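Local atomic coordinates of transcription factor cep-1 (Caenorhabditis elegans, PDB entry 1T4W), a protein that binds the same DNA consensus sequence as p53 through this zinc-containing domain and activates transcription, promoting apoptosis under cellular and genotoxic stress. Residues Ile6-Lys10 and Gln11-Lys15; Leu122-Tyr125 and Pro126-Gln130. All blocks are in the same frame, centred on the assembly; numbering follows the deposited sequence.

Contact 1: Ile6-Lys10 and Gln11-Lys15; sequences IDVLK and QKVAK
Leu-9 holds CG anti to its backbone N (chi1 -177°), while the chain of Gln-11 folds back at chi2 (79°), and the two ends meet: CD1 of Leu-9 lies 3.2 Å from NE2 of Gln-11, methyl against amide. On another side of the turn, Val-8 and Val-13 cross at about a right angle, CG2 of Val-8 to CG2 of Val-13 at 3.6 Å. Lys-10, bent at several bonds, curls round to cross Val-13 obliquely, its NZ 3.4 Å from CG1 of Val-13. The backbone is tied by the two i to i+4 bonds that begin the helix: Val-13 N reaches Leu-9 O at 3.2 Å, and Ala-14 N reaches Lys-10 O at 2.7 Å. Leu-9 occupies the N-cap position, where strand 3-8 gives way to the short helix 10-13. A water bridges the first turn, accepting from Lys-10 N and donating to OE1 of Gln-11 at 2.9 Å. Outside the two segments, Phe-21 touches both Val-8 and Lys-10, Met-19 touches Val-13, and Pro-40 lies against Leu-9 and Lys-12. The chemistry is therefore divided: the valines give the turn an apolar underside against strand 19-23, whereas on its exposed side the water accepts from the amide N of Lys-10, which has no preceding helical carbonyl to bond, and is itself held by OE1 of Gln-11.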
# COMPACT_ATOMS: atom_id res chain seq x y z
N ILE A 6 -3.02 6.84 5.39
CA ILE A 6 -2.39 6.66 4.10
C ILE A 6 -3.50 6.99 3.08
O ILE A 6 -4.64 6.61 3.26
CB ILE A 6 -1.82 5.23 3.90
CG1 ILE A 6 -1.28 5.11 2.48
CG2 ILE A 6 -2.88 4.16 4.23
CD1 ILE A 6 -0.43 3.88 2.20
N ASP A 7 -3.16 7.76 2.05
CA ASP A 7 -4.15 8.13 1.04
C ASP A 7 -3.46 8.32 -0.30
O ASP A 7 -2.25 8.43 -0.37
CB ASP A 7 -4.82 9.46 1.40
CG ASP A 7 -5.71 9.37 2.60
OD1 ASP A 7 -6.85 8.88 2.46
OD2 ASP A 7 -5.25 9.78 3.69
N VAL A 8 -4.23 8.36 -1.38
CA VAL A 8 -3.60 8.63 -2.67
C VAL A 8 -3.69 10.16 -2.79
O VAL A 8 -4.47 10.79 -2.08
CB VAL A 8 -4.35 7.98 -3.86
CG1 VAL A 8 -4.37 6.45 -3.69
CG2 VAL A 8 -5.76 8.57 -3.95
N LEU A 9 -2.88 10.77 -3.64
CA LEU A 9 -2.95 12.21 -3.84
C LEU A 9 -4.18 12.45 -4.71
O LEU A 9 -4.11 12.36 -5.93
CB LEU A 9 -1.69 12.70 -4.55
CG LEU A 9 -1.53 14.20 -4.78
CD1 LEU A 9 -1.69 14.96 -3.46
CD2 LEU A 9 -0.16 14.47 -5.39
N LYS A 10 -5.31 12.76 -4.07
CA LYS A 10 -6.58 12.95 -4.73
C LYS A 10 -6.61 13.84 -5.96
O LYS A 10 -7.25 13.49 -6.96
CB LYS A 10 -7.62 13.43 -3.72
CG LYS A 10 -7.99 12.36 -2.70
CD LYS A 10 -8.29 11.03 -3.41
CE LYS A 10 -9.41 11.18 -4.46
NZ LYS A 10 -9.21 10.35 -5.69
N GLN A 11 -5.93 14.97 -5.91
CA GLN A 11 -5.90 15.87 -7.04
C GLN A 11 -5.68 15.09 -8.32
O GLN A 11 -6.51 15.12 -9.23
CB GLN A 11 -4.78 16.91 -6.89
CG GLN A 11 -4.90 17.85 -5.70
CD GLN A 11 -4.46 17.22 -4.38
OE1 GLN A 11 -5.13 16.34 -3.83
NE2 GLN A 11 -3.31 17.67 -3.87
N LYS A 12 -4.58 14.36 -8.39
CA LYS A 12 -4.26 13.60 -9.59
C LYS A 12 -5.14 12.38 -9.83
O LYS A 12 -5.55 12.12 -10.95
CB LYS A 12 -2.80 13.18 -9.55
CG LYS A 12 -1.85 14.33 -9.27
CD LYS A 12 -0.48 14.05 -9.87
CE LYS A 12 0.11 12.75 -9.36
NZ LYS A 12 1.32 12.38 -10.14
N VAL A 13 -5.44 11.64 -8.78
CA VAL A 13 -6.26 10.44 -8.94
C VAL A 13 -7.70 10.72 -9.38
O VAL A 13 -8.26 9.98 -10.18
CB VAL A 13 -6.25 9.62 -7.63
CG1 VAL A 13 -7.23 8.44 -7.72
CG2 VAL A 13 -4.83 9.11 -7.38
N ALA A 14 -8.27 11.82 -8.88
CA ALA A 14 -9.64 12.25 -9.16
C ALA A 14 -10.32 11.78 -10.45
O ALA A 14 -11.37 11.15 -10.39
CB ALA A 14 -9.71 13.77 -9.06
N LYS A 15 -9.75 12.09 -11.61
CA LYS A 15 -10.37 11.70 -12.88
C LYS A 15 -9.49 10.85 -13.79
O LYS A 15 -9.75 10.75 -14.98
CB LYS A 15 -10.83 12.94 -13.65
CG LYS A 15 -11.78 13.82 -12.86
CD LYS A 15 -12.44 14.87 -13.74
CE LYS A 15 -13.48 15.67 -12.97
NZ LYS A 15 -14.22 16.60 -13.87
O HOH W 1 -5.07 14.61 -1.50

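Contact 2: Leu122-Tyr125 and Pro126-Gln130; sequences LIMY and PGAVQ
The chain leaves strand 119-123 and reverses in a type II beta turn from Tyr-125 to Ala-128, closed by Ala-128 N donating to Tyr-125 O at 2.9 Å. Pro-126 and Gly-127 fill the two central positions, and Gly-127 takes the positive phi (90°) of the third position, which suits glycine because a beta carbon there would crowd the preceding carbonyl O. Tyr-125 places CG between its backbone N and carbonyl carbon (chi1 50°), which swings the ring back over the turn. There CB of Ala-128 sits under one face, 3.8 Å from the ring centroid, a CH-pi contact shifted from the centre toward the ring's rim; its nearest ring atom is CE1 of Tyr-125 at 3.6 Å. The carbonyl of Pro-126 approaches the same ring at its edge, O to CD1 of Tyr-125 3.1 Å. CB of Met-124, one residue earlier, meets the same methyl of Ala-128 at 4.2 Å, so the alanine is packed by two successive side chains. Met-124 also rests on Trp-45 and Leu-58, which sets the buried side of the turn against strands 39-46 and 57-65. Farther along, a water links Tyr-125 OH to Gln-130 O, donating to the latter at 2.8 Å; that carbonyl also accepts from NE2 of His-108. Tyr-125 thus combines an apolar and a polar role: its ring face packs on the methyl of Ala-128, the residue whose N closes the turn, while its hydroxyl joins through water to the start of strand 130-137.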
# COMPACT_ATOMS: atom_id res chain seq x y z
N LEU A 122 11.55 3.70 4.39
CA LEU A 122 11.90 5.09 4.15
C LEU A 122 12.67 5.59 5.35
O LEU A 122 12.22 5.44 6.49
CB LEU A 122 10.65 5.95 3.99
CG LEU A 122 9.64 5.57 2.92
CD1 LEU A 122 8.61 6.70 2.79
CD2 LEU A 122 10.34 5.35 1.61
N ILE A 123 13.83 6.19 5.11
CA ILE A 123 14.63 6.74 6.21
C ILE A 123 14.28 8.21 6.30
O ILE A 123 14.47 8.96 5.34
CB ILE A 123 16.15 6.61 5.98
CG1 ILE A 123 16.57 5.14 6.10
CG2 ILE A 123 16.90 7.42 7.00
CD1 ILE A 123 16.14 4.25 4.95
N MET A 124 13.75 8.61 7.44
CA MET A 124 13.36 9.99 7.60
C MET A 124 14.18 10.75 8.62
O MET A 124 15.29 10.35 8.96
CB MET A 124 11.89 10.04 7.91
CG MET A 124 11.16 9.33 6.77
SD MET A 124 9.41 9.43 6.87
CE MET A 124 9.15 8.59 8.43
N TYR A 125 13.65 11.86 9.10
CA TYR A 125 14.39 12.67 10.05
C TYR A 125 13.45 13.16 11.12
O TYR A 125 12.23 13.23 10.90
CB TYR A 125 15.01 13.85 9.31
CG TYR A 125 13.98 14.56 8.46
CD1 TYR A 125 13.12 15.52 9.02
CD2 TYR A 125 13.81 14.23 7.12
CE1 TYR A 125 12.13 16.13 8.26
CE2 TYR A 125 12.81 14.83 6.35
CZ TYR A 125 11.98 15.78 6.92
OH TYR A 125 10.99 16.36 6.16
N PRO A 126 13.99 13.51 12.30
CA PRO A 126 13.17 13.99 13.40
C PRO A 126 12.34 15.13 12.88
O PRO A 126 12.82 15.95 12.10
CB PRO A 126 14.20 14.45 14.43
CG PRO A 126 15.38 13.56 14.14
CD PRO A 126 15.42 13.58 12.64
N GLY A 127 11.08 15.15 13.28
CA GLY A 127 10.19 16.20 12.84
C GLY A 127 9.42 15.91 11.55
O GLY A 127 8.49 16.64 11.23
N ALA A 128 9.79 14.87 10.80
CA ALA A 128 9.05 14.59 9.57
C ALA A 128 7.64 14.15 9.96
O ALA A 128 7.46 13.41 10.93
CB ALA A 128 9.76 13.50 8.76
N VAL A 129 6.63 14.63 9.25
CA VAL A 129 5.24 14.27 9.57
C VAL A 129 4.48 13.82 8.31
O VAL A 129 3.27 13.64 8.34
CB VAL A 129 4.48 15.44 10.22
CG1 VAL A 129 5.11 15.80 11.58
CG2 VAL A 129 4.53 16.67 9.28
N GLN A 130 5.20 13.65 7.21
CA GLN A 130 4.55 13.21 5.98
C GLN A 130 5.54 12.51 5.09
O GLN A 130 6.74 12.73 5.18
CB GLN A 130 3.95 14.41 5.22
CG GLN A 130 3.07 14.03 4.01
CD GLN A 130 2.23 15.20 3.49
OE1 GLN A 130 1.74 16.00 4.28
NE2 GLN A 130 2.06 15.30 2.17
O HOH W 2 8.47 14.95 5.06

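Overall arrangement
From the N terminus, contact 1 comes first, closing the short step from strand 3-8 into helix 10-13; contact 2 follows more than a hundred residues later, closing the turn between strands 119-123 and 130-137. They lie in series and neither nest nor cross, with centres 22 Å apart and nearest atoms about 7 Å apart. Both border the four-stranded antiparallel sheet, in which strand 39-46 lies between 3-8 and 130-137. Contact 1 leads from that sheet toward strand 19-23 at the margin of the seven-stranded sheet, and contact 2 carries the chain from the seven-stranded sheet into the four-stranded one. Both therefore mark passages between the sheets of this p53-like DNA-binding domain, away from its zinc site.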